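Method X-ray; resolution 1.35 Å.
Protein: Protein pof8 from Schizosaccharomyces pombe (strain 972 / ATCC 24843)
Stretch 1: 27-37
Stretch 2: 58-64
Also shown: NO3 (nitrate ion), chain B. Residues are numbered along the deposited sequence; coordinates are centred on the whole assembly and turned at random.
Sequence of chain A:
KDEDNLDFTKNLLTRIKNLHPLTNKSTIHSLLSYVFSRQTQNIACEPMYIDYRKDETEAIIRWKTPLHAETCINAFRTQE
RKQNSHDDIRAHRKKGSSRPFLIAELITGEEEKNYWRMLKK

Stretch 1 27-37: TIHSLLSYVFS
Stretch 2, residues 58-64: EAIIRWK

Residues 27-37 form a regular helix (phi/psi about -62/-44), part of a longer one, with i to i+4 hydrogen bonds such as Leu32 N to Ile28 O (2.8 Å); it packs against an extended strand through apolar side chains alone, which suits a contact crossed by no hydrogen bond. Their N-to-C directions diverge by 64° (signed crossing angle -64°), the axes approach to 11.3 Å, and 240 Å² is buried. Ile28, Leu32 and Phe36, spaced one helical turn apart, meet alternate strand residues; all six are buried, CB toward the other stretch.

Glu58 (-132/154, mt) points its CB away. Ala59 CA (-140/157) lies 8.7 Å from Ile28 CA, and its small methyl CB 4.4 Å from Ile28 CD1 (mt). Ile60 (-113/124, mt) lies out of reach. Ile61 (-103/127, mm) extends CD1 to 3.6 Å from Leu32 CD1 (mt) and 4.3 Å from Ile28 CG2. Arg62 (-98/107; chi -170°, -80°, -150°, -147°) misses the helix; its NE and NH2 hydrogen-bond nitrate O1 (2.9 Å) and O3 (3.0 Å), and NH1 donates to Trp63 O (2.9 Å). Trp63 (-83/160, chi1 -68°, chi2 94°) has the largest covered area (61 Å²), its CZ2 4.3 Å from Leu32 CD1 and CZ3 4.0 Å from Phe36 CD2; NE1 is hydrogen-bonded elsewhere in the structure. The Phe36 ring (chi1 -162°, chi2 -78°) and indole six-membered ring, inclined by 30° with centroids 5.7 Å apart, barely overlap.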

# COMPACT_ATOMS: atom_id res chain seq x y z
N THR A 27 -4.47 4.49 -9.58
CA THR A 27 -4.03 3.12 -9.82
C THR A 27 -3.65 2.43 -8.51
O THR A 27 -4.00 1.27 -8.30
CB THR A 27 -2.86 3.09 -10.80
OG1 THR A 27 -3.25 3.75 -12.01
CG2 THR A 27 -2.46 1.65 -11.12
N ILE A 28 -2.95 3.14 -7.62
CA ILE A 28 -2.60 2.55 -6.33
C ILE A 28 -3.86 2.15 -5.57
O ILE A 28 -3.94 1.06 -5.01
CB ILE A 28 -1.71 3.50 -5.51
CG1 ILE A 28 -0.38 3.76 -6.22
CG2 ILE A 28 -1.49 2.94 -4.10
CD1 ILE A 28 0.36 4.98 -5.67
N HIS A 29 -4.86 3.03 -5.57
CA HIS A 29 -6.12 2.71 -4.89
C HIS A 29 -6.75 1.44 -5.47
O HIS A 29 -7.15 0.54 -4.73
CB HIS A 29 -7.08 3.89 -4.99
CG HIS A 29 -8.34 3.71 -4.20
ND1 HIS A 29 -8.61 4.44 -3.06
CD2 HIS A 29 -9.40 2.89 -4.38
CE1 HIS A 29 -9.79 4.08 -2.58
NE2 HIS A 29 -10.28 3.13 -3.36
N SER A 30 -6.82 1.36 -6.79
CA SER A 30 -7.41 0.18 -7.43
C SER A 30 -6.60 -1.07 -7.15
O SER A 30 -7.16 -2.14 -6.90
CB SER A 30 -7.52 0.41 -8.94
OG SER A 30 -8.43 1.46 -9.21
N LEU A 31 -5.27 -0.95 -7.20
CA LEU A 31 -4.41 -2.10 -6.93
C LEU A 31 -4.61 -2.59 -5.49
O LEU A 31 -4.77 -3.79 -5.24
CB LEU A 31 -2.95 -1.72 -7.18
CG LEU A 31 -1.88 -2.81 -7.04
CD1 LEU A 31 -0.69 -2.49 -7.95
CD2 LEU A 31 -1.42 -2.95 -5.60
N LEU A 32 -4.59 -1.66 -4.53
CA LEU A 32 -4.81 -2.05 -3.14
C LEU A 32 -6.16 -2.73 -2.96
O LEU A 32 -6.25 -3.75 -2.28
CB LEU A 32 -4.71 -0.81 -2.25
CG LEU A 32 -3.32 -0.20 -2.10
CD1 LEU A 32 -3.41 1.09 -1.31
CD2 LEU A 32 -2.36 -1.16 -1.42
N SER A 33 -7.21 -2.18 -3.57
CA SER A 33 -8.54 -2.79 -3.44
C SER A 33 -8.57 -4.18 -4.07
O SER A 33 -9.17 -5.10 -3.51
CB SER A 33 -9.58 -1.88 -4.09
OG SER A 33 -9.54 -0.59 -3.50
N TYR A 34 -7.95 -4.34 -5.23
CA TYR A 34 -7.92 -5.62 -5.91
C TYR A 34 -7.23 -6.68 -5.05
O TYR A 34 -7.75 -7.78 -4.86
CB TYR A 34 -7.19 -5.45 -7.25
CG TYR A 34 -7.17 -6.68 -8.12
CD1 TYR A 34 -6.22 -7.67 -7.93
CD2 TYR A 34 -8.12 -6.86 -9.12
CE1 TYR A 34 -6.22 -8.81 -8.71
CE2 TYR A 34 -8.12 -7.99 -9.91
CZ TYR A 34 -7.17 -8.96 -9.70
OH TYR A 34 -7.17 -10.08 -10.49
N VAL A 35 -6.06 -6.34 -4.51
CA VAL A 35 -5.31 -7.28 -3.68
C VAL A 35 -6.05 -7.57 -2.38
O VAL A 35 -6.17 -8.74 -1.97
CB VAL A 35 -3.89 -6.71 -3.45
CG1 VAL A 35 -3.13 -7.53 -2.43
CG2 VAL A 35 -3.13 -6.66 -4.76
N PHE A 36 -6.57 -6.53 -1.73
CA PHE A 36 -7.31 -6.67 -0.48
C PHE A 36 -8.46 -7.65 -0.63
O PHE A 36 -8.68 -8.50 0.24
CB PHE A 36 -7.85 -5.28 -0.09
CG PHE A 36 -8.26 -5.13 1.35
CD1 PHE A 36 -9.48 -5.63 1.80
CD2 PHE A 36 -7.47 -4.42 2.25
CE1 PHE A 36 -9.89 -5.45 3.11
CE2 PHE A 36 -7.87 -4.24 3.56
CZ PHE A 36 -9.08 -4.77 4.00
N SER A 37 -9.19 -7.57 -1.75
CA SER A 37 -10.36 -8.43 -1.93
C SER A 37 -9.99 -9.90 -2.07
O SER A 37 -10.82 -10.76 -1.76
CB SER A 37 -11.19 -7.96 -3.13
OG SER A 37 -10.54 -8.25 -4.36
N GLU A 58 7.42 4.38 -3.77
CA GLU A 58 6.82 4.07 -2.48
C GLU A 58 5.64 4.99 -2.24
O GLU A 58 5.57 6.10 -2.78
CB GLU A 58 7.84 4.23 -1.34
CG GLU A 58 9.05 3.33 -1.46
CD GLU A 58 10.04 3.49 -0.31
OE1 GLU A 58 9.77 4.32 0.59
OE2 GLU A 58 11.07 2.80 -0.32
N ALA A 59 4.70 4.51 -1.43
CA ALA A 59 3.59 5.32 -0.96
C ALA A 59 3.33 4.98 0.50
O ALA A 59 3.69 3.90 0.98
CB ALA A 59 2.31 5.05 -1.77
N ILE A 60 2.70 5.91 1.22
CA ILE A 60 2.22 5.64 2.58
C ILE A 60 0.70 5.65 2.55
O ILE A 60 0.10 6.64 2.10
CB ILE A 60 2.77 6.65 3.60
CG1 ILE A 60 4.29 6.54 3.69
CG2 ILE A 60 2.11 6.42 4.96
CD1 ILE A 60 4.92 7.50 4.68
N ILE A 61 0.09 4.56 3.00
CA ILE A 61 -1.36 4.43 3.03
C ILE A 61 -1.84 4.64 4.46
O ILE A 61 -1.36 3.98 5.39
CB ILE A 61 -1.80 3.04 2.53
CG1 ILE A 61 -1.02 2.62 1.27
CG2 ILE A 61 -3.31 3.03 2.30
CD1 ILE A 61 -1.15 3.58 0.10
N ARG A 62 -2.79 5.55 4.64
CA ARG A 62 -3.50 5.72 5.91
C ARG A 62 -4.82 4.96 5.78
O ARG A 62 -5.73 5.40 5.08
CB ARG A 62 -3.74 7.20 6.21
CG ARG A 62 -4.25 7.52 7.63
CD ARG A 62 -5.75 7.28 7.77
NE ARG A 62 -6.35 8.17 8.76
CZ ARG A 62 -7.37 7.86 9.55
NH1 ARG A 62 -7.92 6.65 9.54
NH2 ARG A 62 -7.85 8.78 10.38
N TRP A 63 -4.91 3.82 6.46
CA TRP A 63 -6.09 2.98 6.40
C TRP A 63 -7.15 3.49 7.36
O TRP A 63 -6.85 4.22 8.32
CB TRP A 63 -5.72 1.54 6.72
CG TRP A 63 -4.88 0.94 5.65
CD1 TRP A 63 -3.50 0.89 5.60
CD2 TRP A 63 -5.34 0.34 4.44
NE1 TRP A 63 -3.09 0.28 4.44
CE2 TRP A 63 -4.20 -0.07 3.71
CE3 TRP A 63 -6.61 0.09 3.90
CZ2 TRP A 63 -4.29 -0.70 2.47
CZ3 TRP A 63 -6.70 -0.54 2.68
CH2 TRP A 63 -5.55 -0.93 1.97
N LYS A 64 -8.40 3.10 7.11
CA LYS A 64 -9.48 3.55 7.99
C LYS A 64 -9.30 3.03 9.41
O LYS A 64 -9.54 3.76 10.38
CB LYS A 64 -10.84 3.15 7.42
CG LYS A 64 -12.02 3.79 8.14
CD LYS A 64 -13.35 3.37 7.55
CE LYS A 64 -14.50 4.07 8.24
NZ LYS A 64 -15.82 3.68 7.66
N NO3 B . -6.11 11.73 8.75
O1 NO3 B . -5.38 10.84 8.25
O2 NO3 B . -6.16 12.87 8.23
O3 NO3 B . -6.79 11.50 9.79